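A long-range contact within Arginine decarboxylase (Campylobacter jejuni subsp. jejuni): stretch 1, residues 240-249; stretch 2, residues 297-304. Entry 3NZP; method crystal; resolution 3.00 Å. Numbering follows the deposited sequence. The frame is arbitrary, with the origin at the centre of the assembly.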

# COMPACT_ATOMS: atom_id res chain seq x y z
N GLU B 240 17.90 -9.23 13.00
CA GLU B 240 18.96 -9.48 13.99
C GLU B 240 18.43 -10.24 15.20
O GLU B 240 17.33 -9.96 15.67
CB GLU B 240 19.55 -8.15 14.46
CG GLU B 240 20.06 -7.25 13.35
CD GLU B 240 21.19 -7.90 12.58
OE1 GLU B 240 21.11 -7.95 11.33
OE2 GLU B 240 22.16 -8.36 13.23
N ILE B 241 19.22 -11.17 15.72
CA ILE B 241 18.81 -11.96 16.88
C ILE B 241 19.09 -11.26 18.21
O ILE B 241 18.48 -11.56 19.23
CB ILE B 241 19.53 -13.32 16.91
CG1 ILE B 241 19.00 -14.18 18.06
CG2 ILE B 241 21.02 -13.11 17.06
CD1 ILE B 241 17.55 -14.59 17.92
N HIS B 242 20.01 -10.31 18.19
CA HIS B 242 20.37 -9.59 19.40
C HIS B 242 19.20 -8.83 20.03
O HIS B 242 18.92 -8.98 21.22
CB HIS B 242 21.49 -8.61 19.10
CG HIS B 242 21.91 -7.79 20.27
ND1 HIS B 242 22.58 -8.32 21.36
CD2 HIS B 242 21.74 -6.47 20.54
CE1 HIS B 242 22.81 -7.36 22.24
NE2 HIS B 242 22.31 -6.23 21.77
N PRO B 243 18.52 -8.00 19.24
CA PRO B 243 17.40 -7.26 19.81
C PRO B 243 16.39 -8.17 20.52
O PRO B 243 15.81 -7.80 21.54
CB PRO B 243 16.82 -6.53 18.59
CG PRO B 243 17.24 -7.39 17.43
CD PRO B 243 18.64 -7.76 17.79
N LEU B 244 16.19 -9.37 20.00
CA LEU B 244 15.25 -10.30 20.62
C LEU B 244 15.77 -10.73 21.99
O LEU B 244 15.01 -10.80 22.94
CB LEU B 244 15.06 -11.53 19.73
CG LEU B 244 14.70 -11.16 18.29
CD1 LEU B 244 14.89 -12.35 17.37
CD2 LEU B 244 13.27 -10.63 18.23
N LYS B 245 17.07 -11.02 22.08
CA LYS B 245 17.68 -11.45 23.34
C LYS B 245 17.71 -10.32 24.36
O LYS B 245 17.56 -10.55 25.56
CB LYS B 245 19.10 -11.99 23.09
CG LYS B 245 19.09 -13.47 22.75
CD LYS B 245 20.46 -14.12 22.58
CE LYS B 245 21.16 -13.68 21.29
NZ LYS B 245 22.31 -14.59 20.94
N LYS B 246 17.91 -9.11 23.88
CA LYS B 246 17.93 -7.98 24.78
C LYS B 246 16.54 -7.79 25.37
O LYS B 246 16.38 -7.50 26.55
CB LYS B 246 18.36 -6.72 24.03
CG LYS B 246 19.86 -6.48 24.03
CD LYS B 246 20.32 -5.72 25.28
CE LYS B 246 19.53 -4.39 25.51
NZ LYS B 246 19.52 -3.39 24.37
N ALA B 247 15.53 -7.97 24.51
CA ALA B 247 14.13 -7.83 24.89
C ALA B 247 13.69 -8.91 25.86
O ALA B 247 13.16 -8.64 26.92
CB ALA B 247 13.26 -7.88 23.65
N LEU B 248 13.91 -10.15 25.45
CA LEU B 248 13.51 -11.28 26.26
C LEU B 248 14.08 -11.16 27.67
O LEU B 248 13.37 -11.38 28.65
CB LEU B 248 13.98 -12.56 25.59
CG LEU B 248 13.52 -13.86 26.26
CD1 LEU B 248 12.00 -13.86 26.45
CD2 LEU B 248 13.98 -15.03 25.40
N ASN B 249 15.34 -10.77 27.77
CA ASN B 249 16.00 -10.61 29.06
C ASN B 249 15.28 -9.60 29.96
O ASN B 249 14.95 -9.89 31.11
CB ASN B 249 17.44 -10.18 28.85
CG ASN B 249 18.39 -10.96 29.70
OD1 ASN B 249 18.33 -10.89 30.92
ND2 ASN B 249 19.27 -11.72 29.06
N ASN B 297 16.36 -21.90 20.99
CA ASN B 297 17.33 -22.15 22.05
C ASN B 297 17.55 -20.89 22.88
O ASN B 297 17.54 -20.94 24.11
CB ASN B 297 18.67 -22.61 21.48
CG ASN B 297 18.60 -23.99 20.87
OD1 ASN B 297 17.84 -24.84 21.33
ND2 ASN B 297 19.39 -24.22 19.83
N ASP B 298 17.72 -19.75 22.21
CA ASP B 298 17.92 -18.50 22.92
C ASP B 298 16.76 -18.20 23.86
O ASP B 298 16.97 -17.83 25.01
CB ASP B 298 18.13 -17.36 21.93
CG ASP B 298 19.50 -17.39 21.30
OD1 ASP B 298 19.76 -16.63 20.34
OD2 ASP B 298 20.32 -18.20 21.77
N VAL B 299 15.53 -18.36 23.38
CA VAL B 299 14.37 -18.07 24.23
C VAL B 299 14.36 -18.96 25.46
O VAL B 299 14.28 -18.47 26.58
CB VAL B 299 13.03 -18.26 23.46
CG1 VAL B 299 11.84 -18.10 24.41
CG2 VAL B 299 12.93 -17.25 22.34
N VAL B 300 14.47 -20.26 25.24
CA VAL B 300 14.45 -21.20 26.36
C VAL B 300 15.59 -20.98 27.33
O VAL B 300 15.42 -21.10 28.54
CB VAL B 300 14.51 -22.63 25.85
CG1 VAL B 300 14.52 -23.58 27.03
CG2 VAL B 300 13.32 -22.90 24.96
N PHE B 301 16.76 -20.67 26.80
CA PHE B 301 17.92 -20.45 27.66
C PHE B 301 17.78 -19.19 28.50
O PHE B 301 17.83 -19.26 29.72
CB PHE B 301 19.18 -20.40 26.80
CG PHE B 301 20.45 -20.29 27.58
CD1 PHE B 301 20.95 -19.04 27.96
CD2 PHE B 301 21.19 -21.42 27.89
CE1 PHE B 301 22.17 -18.93 28.62
CE2 PHE B 301 22.41 -21.32 28.55
CZ PHE B 301 22.91 -20.07 28.91
N ILE B 302 17.59 -18.05 27.85
CA ILE B 302 17.46 -16.79 28.56
C ILE B 302 16.45 -16.89 29.70
O ILE B 302 16.70 -16.44 30.82
CB ILE B 302 16.98 -15.65 27.63
CG1 ILE B 302 17.91 -15.50 26.42
CG2 ILE B 302 16.93 -14.34 28.42
CD1 ILE B 302 19.31 -15.07 26.78
N LEU B 303 15.29 -17.48 29.41
CA LEU B 303 14.26 -17.61 30.43
C LEU B 303 14.68 -18.54 31.56
O LEU B 303 14.53 -18.21 32.73
CB LEU B 303 12.95 -18.07 29.80
CG LEU B 303 12.30 -17.09 28.83
CD1 LEU B 303 11.04 -17.73 28.27
CD2 LEU B 303 11.98 -15.77 29.52
N LYS B 304 15.23 -19.71 31.21
CA LYS B 304 15.67 -20.65 32.22
C LYS B 304 16.62 -19.95 33.18
O LYS B 304 16.43 -19.98 34.39
CB LYS B 304 16.41 -21.81 31.58
CG LYS B 304 17.02 -22.77 32.58
CD LYS B 304 17.70 -23.91 31.86
CE LYS B 304 18.31 -24.91 32.82
NZ LYS B 304 19.00 -26.01 32.07

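Two helices of one chain pack side by side here, although touching residues are at least 50 positions apart in sequence. Their axes run in roughly the same direction, 28° apart, and come within 9.8 Å of each other. No backbone hydrogen bond crosses between them. Within each helix, backbone hydrogen bonds link residues four apart, as in Leu248 N to Leu244 O (2.8 Å) and Phe301 N to Asn297 O (2.8 Å). Side chains of stretch 1 make the contact, meeting side chains and some backbone of stretch 2.

Asn297 opens stretch 2 and does not reach stretch 1. Asp298 points toward it and supplies the polar part of the contact. Its OD1 lies 3.3 Å from Lys245 NZ, forming a salt bridge with a weak hydrogen bond. The CA-to-CB bond of Lys245 points sideways, but its long chain brings the ammonium group to the carboxylate. Opposite charges explain the pairing; the length suggests a loose one. Asp298 OD1 also sits 3.4 Å from Ile241 CG1, a van der Waals contact.

Val299 brings its backbone close to the other helix. Its CA is 3.3 Å from Leu248 CD2, a tight approach. Its side chain adds an apolar contact, with CG1 3.9 Å from the same Leu248 CD2. Val300 points away, and Phe301 points sideways without making contact.

Ile302, one turn after Asp298, again points toward stretch 1. Its CB packs 3.8 Å from Leu248 CD2. Its CD1 lies 4.3 Å from Lys245 CG, a loose contact with the aliphatic part of the lysine, whose NZ reaches Asp298. Asn249 also packs against Ile302, and their CA atoms are 6.4 Å apart.

Leu303 starts sideways, but its end comes nearer. Its CD2 meets Leu248 CD1 at 3.6 Å. Leu248 is thus the apolar centre of the contact: CD2 packs on Val299 and Ile302, and CD1 makes the closest approach to Leu303. Lys304 makes no contact with stretch 1.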